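NADH dehydrogenase, putative (PDB 5JWC) probably transfers electrons from NADH through bound FAD to ubiquinone as a type II NADH dehydrogenase of the malaria parasite, and is a target of the inhibitor RYL-552. Local coordinates at residues Phe43-Asp48 / Glu430-Ser435; Gln347-His352 / Lys381-Leu386. One frame throughout, in Å; residues are numbered along the deposited sequence.

Interaction 1. Residues Phe43-Asp48 / Glu430-Ser435; sequences FLLNID and EAYYLS
Ala431 of helix 424-440 packs against Phe43 of helix 38-46, the helix that begins in the glycine-rich turn of a Rossmann-type FAD-binding fold. The two backbones approach closely: Phe43 CA is 4.6 Å from Ala431 CA, and one turn on Ile47 pairs with Ser435, so the segments run in the same direction. The single methyl of Ala431 meets the backbone there, with CB 3.5 Å from Phe43 N, consistent with the close approach. Next in sequence, Tyr432 starts off pointing away from its neighbour, but its ring swings back with CG beside its own backbone N (chi1 -77°). The ring carbon CD1 then reaches Asn46 CB at 3.9 Å, on the partly exposed border of the contact. Leu434 works on the buried side, where its CG meets the edge of the Phe43 ring at CE1 (3.8 Å), close to the ring plane. Ser435 covers one face of that same ring: its CB stands 4.1 Å from the Phe43 centroid and 18° off the normal, a CH-pi contact. Its hydroxyl has two neighbours. OG donates to Ala431 O one turn back, an oxygen that also takes the Ser435 amide, and it is also modelled next to Asn46 ND2. Beyond these segments, Asn439 continues the junction through Asn46 O and Asp48 N. The Asn46 ND2 to Ser435 OG bond is nearly straight, at 173°, although its modelled length of 2.4 Å is very short and therefore doubtful.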
loop_
_atom_site.group_PDB
_atom_site.type_symbol
_atom_site.label_atom_id
_atom_site.label_comp_id
_atom_site.label_asym_id
_atom_site.label_seq_id
_atom_site.Cartn_x
_atom_site.Cartn_y
_atom_site.Cartn_z
ATOM N N PHE A 43 -3.003 -16.258 -21.111
ATOM C CA PHE A 43 -3.988 -16.832 -22.026
ATOM C C PHE A 43 -4.987 -15.732 -22.431
ATOM O O PHE A 43 -5.324 -15.566 -23.615
ATOM C CB PHE A 43 -4.705 -18.006 -21.363
ATOM C CG PHE A 43 -5.627 -18.770 -22.298
ATOM C CD1 PHE A 43 -5.203 -19.949 -22.902
ATOM C CD2 PHE A 43 -6.918 -18.318 -22.548
ATOM C CE1 PHE A 43 -6.060 -20.684 -23.756
ATOM C CE2 PHE A 43 -7.780 -19.023 -23.401
ATOM C CZ PHE A 43 -7.346 -20.211 -24.004
ATOM N N LEU A 44 -5.462 -14.995 -21.429
ATOM C CA LEU A 44 -6.377 -13.880 -21.639
ATOM C C LEU A 44 -5.778 -12.835 -22.581
ATOM O O LEU A 44 -6.470 -12.304 -23.449
ATOM C CB LEU A 44 -6.742 -13.226 -20.290
ATOM C CG LEU A 44 -7.808 -12.122 -20.308
ATOM C CD1 LEU A 44 -9.208 -12.759 -20.399
ATOM C CD2 LEU A 44 -7.702 -11.180 -19.083
ATOM N N LEU A 45 -4.499 -12.525 -22.410
ATOM C CA LEU A 45 -3.873 -11.515 -23.237
ATOM C C LEU A 45 -3.894 -11.893 -24.713
ATOM O O LEU A 45 -3.857 -11.015 -25.556
ATOM C CB LEU A 45 -2.426 -11.231 -22.813
ATOM C CG LEU A 45 -2.257 -10.462 -21.494
ATOM C CD1 LEU A 45 -0.766 -10.225 -21.172
ATOM C CD2 LEU A 45 -3.105 -9.187 -21.380
ATOM N N ASN A 46 -3.939 -13.187 -25.029
ATOM C CA ASN A 46 -3.793 -13.622 -26.427
ATOM C C ASN A 46 -5.030 -14.253 -27.084
ATOM O O ASN A 46 -5.077 -14.375 -28.307
ATOM C CB ASN A 46 -2.616 -14.606 -26.538
ATOM C CG ASN A 46 -2.231 -14.902 -27.979
ATOM O OD1 ASN A 46 -1.926 -13.992 -28.755
ATOM N ND2 ASN A 46 -2.208 -16.192 -28.332
ATOM N N ILE A 47 -6.015 -14.657 -26.292
ATOM C CA ILE A 47 -7.179 -15.346 -26.833
ATOM C C ILE A 47 -8.050 -14.346 -27.611
ATOM O O ILE A 47 -8.218 -13.199 -27.193
ATOM C CB ILE A 47 -7.981 -16.034 -25.718
ATOM C CG1 ILE A 47 -9.055 -16.959 -26.307
ATOM C CG2 ILE A 47 -8.554 -15.005 -24.718
ATOM C CD1 ILE A 47 -8.476 -18.085 -27.186
ATOM N N ASP A 48 -8.540 -14.762 -28.776
ATOM C CA ASP A 48 -9.345 -13.879 -29.621
ATOM C C ASP A 48 -10.754 -13.698 -29.055
ATOM O O ASP A 48 -11.571 -14.623 -29.091
ATOM C CB ASP A 48 -9.419 -14.430 -31.045
ATOM C CG ASP A 48 -9.884 -13.386 -32.058
ATOM O OD1 ASP A 48 -10.728 -12.537 -31.708
ATOM O OD2 ASP A 48 -9.395 -13.420 -33.212
ATOM N N GLU A 430 3.091 -21.857 -22.411
ATOM C CA GLU A 430 1.943 -22.761 -22.544
ATOM C C GLU A 430 0.680 -21.971 -22.865
ATOM O O GLU A 430 -0.187 -22.420 -23.646
ATOM C CB GLU A 430 1.719 -23.581 -21.267
ATOM C CG GLU A 430 2.744 -24.683 -21.010
ATOM C CD GLU A 430 2.761 -25.145 -19.552
ATOM O OE1 GLU A 430 1.755 -24.926 -18.839
ATOM O OE2 GLU A 430 3.785 -25.725 -19.107
ATOM N N ALA A 431 0.551 -20.816 -22.216
ATOM C CA ALA A 431 -0.589 -19.943 -22.442
ATOM C C ALA A 431 -0.610 -19.438 -23.874
ATOM O O ALA A 431 -1.678 -19.353 -24.476
ATOM C CB ALA A 431 -0.583 -18.748 -21.449
ATOM N N TYR A 432 0.550 -19.050 -24.406
ATOM C CA TYR A 432 0.592 -18.539 -25.762
ATOM C C TYR A 432 0.341 -19.674 -26.766
ATOM O O TYR A 432 -0.362 -19.477 -27.765
ATOM C CB TYR A 432 1.909 -17.812 -26.045
ATOM C CG TYR A 432 1.923 -16.424 -25.411
ATOM C CD1 TYR A 432 0.733 -15.840 -24.969
ATOM C CD2 TYR A 432 3.102 -15.687 -25.276
ATOM C CE1 TYR A 432 0.711 -14.576 -24.392
ATOM C CE2 TYR A 432 3.090 -14.412 -24.706
ATOM C CZ TYR A 432 1.883 -13.865 -24.263
ATOM O OH TYR A 432 1.832 -12.603 -23.684
ATOM N N TYR A 433 0.924 -20.842 -26.498
ATOM C CA TYR A 433 0.713 -22.019 -27.335
ATOM C C TYR A 433 -0.778 -22.340 -27.420
ATOM O O TYR A 433 -1.328 -22.494 -28.512
ATOM C CB TYR A 433 1.500 -23.230 -26.790
ATOM C CG TYR A 433 0.970 -24.580 -27.231
ATOM C CD1 TYR A 433 1.377 -25.154 -28.439
ATOM C CD2 TYR A 433 0.068 -25.281 -26.441
ATOM C CE1 TYR A 433 0.887 -26.404 -28.846
ATOM C CE2 TYR A 433 -0.425 -26.519 -26.837
ATOM C CZ TYR A 433 -0.013 -27.075 -28.037
ATOM O OH TYR A 433 -0.519 -28.307 -28.416
ATOM N N LEU A 434 -1.430 -22.427 -26.264
ATOM C CA LEU A 434 -2.782 -22.942 -26.205
ATOM C C LEU A 434 -3.812 -21.928 -26.725
ATOM O O LEU A 434 -4.772 -22.304 -27.406
ATOM C CB LEU A 434 -3.125 -23.364 -24.789
ATOM C CG LEU A 434 -4.479 -24.044 -24.639
ATOM C CD1 LEU A 434 -4.505 -25.297 -25.550
ATOM C CD2 LEU A 434 -4.708 -24.390 -23.173
ATOM N N SER A 435 -3.609 -20.655 -26.411
ATOM C CA SER A 435 -4.488 -19.606 -26.912
ATOM C C SER A 435 -4.351 -19.552 -28.439
ATOM O O SER A 435 -5.353 -19.451 -29.155
ATOM C CB SER A 435 -4.170 -18.249 -26.251
ATOM O OG SER A 435 -2.876 -17.783 -26.595
#

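Interaction 2. Residues Gln347-His352 / Lys381-Leu386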
loop_
_atom_site.group_PDB
_atom_site.type_symbol
_atom_site.label_atom_id
_atom_site.label_comp_id
_atom_site.label_asym_id
_atom_site.label_seq_id
_atom_site.Cartn_x
_atom_site.Cartn_y
_atom_site.Cartn_z
ATOM N N GLN A 347 1.888 -35.776 -19.546
ATOM C CA GLN A 347 2.171 -37.182 -19.816
ATOM C C GLN A 347 1.901 -37.422 -21.293
ATOM O O GLN A 347 0.748 -37.601 -21.693
ATOM C CB GLN A 347 1.317 -38.106 -18.942
ATOM C CG GLN A 347 1.384 -39.579 -19.381
ATOM C CD GLN A 347 2.817 -40.132 -19.367
ATOM O OE1 GLN A 347 3.391 -40.353 -18.296
ATOM N NE2 GLN A 347 3.406 -40.329 -20.556
ATOM N N PRO A 348 2.953 -37.373 -22.121
ATOM C CA PRO A 348 2.743 -37.367 -23.568
ATOM C C PRO A 348 2.357 -38.736 -24.100
ATOM O O PRO A 348 2.533 -39.736 -23.403
ATOM C CB PRO A 348 4.102 -36.951 -24.123
ATOM C CG PRO A 348 5.060 -37.450 -23.097
ATOM C CD PRO A 348 4.380 -37.267 -21.772
ATOM N N LYS A 349 1.824 -38.744 -25.318
ATOM C CA LYS A 349 1.570 -39.966 -26.058
ATOM C C LYS A 349 2.861 -40.783 -26.113
ATOM O O LYS A 349 3.918 -40.249 -26.434
ATOM C CB LYS A 349 1.074 -39.638 -27.467
ATOM C CG LYS A 349 0.765 -40.868 -28.314
ATOM C CD LYS A 349 0.527 -40.477 -29.760
ATOM C CE LYS A 349 -0.782 -39.725 -29.918
ATOM N NZ LYS A 349 -0.995 -39.298 -31.326
ATOM N N LEU A 350 2.759 -42.077 -25.815
ATOM C CA LEU A 350 3.929 -42.939 -25.679
ATOM C C LEU A 350 4.463 -43.414 -27.027
ATOM O O LEU A 350 3.746 -44.022 -27.822
ATOM C CB LEU A 350 3.589 -44.137 -24.794
ATOM C CG LEU A 350 3.219 -43.784 -23.353
ATOM C CD1 LEU A 350 2.491 -44.932 -22.659
ATOM C CD2 LEU A 350 4.473 -43.401 -22.565
ATOM N N LEU A 351 5.740 -43.130 -27.259
ATOM C CA LEU A 351 6.455 -43.582 -28.445
ATOM C C LEU A 351 6.313 -45.093 -28.595
ATOM O O LEU A 351 6.028 -45.602 -29.682
ATOM C CB LEU A 351 7.934 -43.223 -28.332
ATOM C CG LEU A 351 8.313 -41.765 -28.564
ATOM C CD1 LEU A 351 9.757 -41.534 -28.193
ATOM C CD2 LEU A 351 8.075 -41.383 -30.003
ATOM N N HIS A 352 6.525 -45.807 -27.493
ATOM C CA HIS A 352 6.622 -47.255 -27.590
ATOM C C HIS A 352 5.267 -47.918 -27.876
ATOM O O HIS A 352 5.228 -49.073 -28.288
ATOM C CB HIS A 352 7.290 -47.852 -26.340
ATOM C CG HIS A 352 6.421 -47.940 -25.122
ATOM N ND1 HIS A 352 6.351 -46.933 -24.184
ATOM C CD2 HIS A 352 5.679 -48.961 -24.628
ATOM C CE1 HIS A 352 5.555 -47.310 -23.189
ATOM N NE2 HIS A 352 5.140 -48.536 -23.442
ATOM N N LYS A 381 6.422 -33.006 -33.586
ATOM C CA LYS A 381 5.092 -32.393 -33.619
ATOM C C LYS A 381 4.065 -33.286 -32.927
ATOM O O LYS A 381 3.057 -32.802 -32.419
ATOM C CB LYS A 381 4.672 -32.063 -35.064
ATOM C CG LYS A 381 5.487 -30.897 -35.655
ATOM C CD LYS A 381 5.240 -30.690 -37.151
ATOM C CE LYS A 381 5.755 -31.847 -37.989
ATOM N NZ LYS A 381 5.755 -31.560 -39.455
ATOM N N THR A 382 4.345 -34.584 -32.873
ATOM C CA THR A 382 3.497 -35.532 -32.165
ATOM C C THR A 382 4.056 -35.926 -30.801
ATOM O O THR A 382 3.311 -36.067 -29.829
ATOM C CB THR A 382 3.295 -36.829 -32.992
ATOM O OG1 THR A 382 2.649 -36.521 -34.234
ATOM C CG2 THR A 382 2.460 -37.812 -32.227
ATOM N N PHE A 383 5.368 -36.127 -30.725
ATOM C CA PHE A 383 5.976 -36.636 -29.498
ATOM C C PHE A 383 7.009 -35.636 -28.961
ATOM O O PHE A 383 8.124 -35.577 -29.470
ATOM C CB PHE A 383 6.663 -37.989 -29.745
ATOM C CG PHE A 383 5.772 -39.052 -30.338
ATOM C CD1 PHE A 383 4.984 -39.856 -29.524
ATOM C CD2 PHE A 383 5.769 -39.284 -31.707
ATOM C CE1 PHE A 383 4.190 -40.858 -30.075
ATOM C CE2 PHE A 383 4.968 -40.280 -32.266
ATOM C CZ PHE A 383 4.179 -41.061 -31.447
ATOM N N PRO A 384 6.645 -34.841 -27.937
ATOM C CA PRO A 384 7.619 -33.828 -27.488
ATOM C C PRO A 384 8.886 -34.454 -26.887
ATOM O O PRO A 384 9.939 -33.816 -26.865
ATOM C CB PRO A 384 6.841 -33.034 -26.426
ATOM C CG PRO A 384 5.818 -33.991 -25.913
ATOM C CD PRO A 384 5.414 -34.827 -27.127
ATOM N N GLN A 385 8.786 -35.691 -26.409
ATOM C CA GLN A 385 9.928 -36.342 -25.784
ATOM C C GLN A 385 11.063 -36.664 -26.789
ATOM O O GLN A 385 12.169 -36.987 -26.382
ATOM C CB GLN A 385 9.483 -37.604 -25.021
ATOM C CG GLN A 385 8.851 -38.704 -25.848
ATOM C CD GLN A 385 7.350 -38.539 -26.004
ATOM O OE1 GLN A 385 6.867 -37.473 -26.388
ATOM N NE2 GLN A 385 6.607 -39.605 -25.726
ATOM N N LEU A 386 10.800 -36.532 -28.085
ATOM C CA LEU A 386 11.835 -36.714 -29.108
ATOM C C LEU A 386 12.619 -35.457 -29.377
ATOM O O LEU A 386 13.569 -35.468 -30.171
ATOM C CB LEU A 386 11.220 -37.190 -30.438
ATOM C CG LEU A 386 10.739 -38.629 -30.485
ATOM C CD1 LEU A 386 10.074 -38.922 -31.829
ATOM C CD2 LEU A 386 11.914 -39.556 -30.269
#
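Leu351 lays its CD2 methyl over one face of the Phe383 ring, and here the contact is tightest. CD2 lies 3.3 Å from Phe383 CG and 20° off the ring normal measured from the centroid, a CH-pi contact displaced toward the CB end of the ring. The other methyl of Leu351, CD1, reaches Leu386 CD2 at 3.6 Å, and residues Leu410 and Ile413 of helix 403-416 add to this apolar cluster. Lys349 O sits at the ring edge, 3.3 Å from Phe383 CD1. The same oxygen accepts Gln385 NE2 at 2.9 Å, the donor tilted 27° from the carbonyl plane. Gln385 reaches it through a bent chain (chi2 -88°), and NE2 has a second acceptor in Asp414, so two bonds fix the turn of the amide. Its OE1, buried against Pro348 CB at 3.6 Å, has no polar partner in the model. The packing slackens on the partly exposed side, where the Lys349 chain passes Phe383 with CD 3.7 Å from CE1. Lys349 NZ comes no nearer than 3.9 Å to Thr382 CG2, a methyl that also covers the Phe383 face opposite Leu351. Joined by one cross-bond, a loop following strand 344-346 and a short 3-10 turn thus pack together where the pyridine nucleotide-disulphide oxidoreductase fold meets the helical insertion domain of PfNDH2.

Overall arrangement
From the N terminus, the chain enters interaction 1 in helix 38-46, beside the first strands of the FAD-binding sheet, and closes that contact only at helix 424-440, after 381 intervening residues. Interaction 2 lies wholly within this span: it opens at 347-352, just past strand 344-346, and closes at 381-386 after 28 mostly helical residues. The loops therefore nest and do not cross. The outer one ties an early Rossmann helix to a late helix, whereas the inner one ties the loop after strand 344-346, in the oxidoreductase family region, to the helical insertion. Their centres are 23 Å apart and their nearest atoms about 7 Å, so the two contacts do not touch.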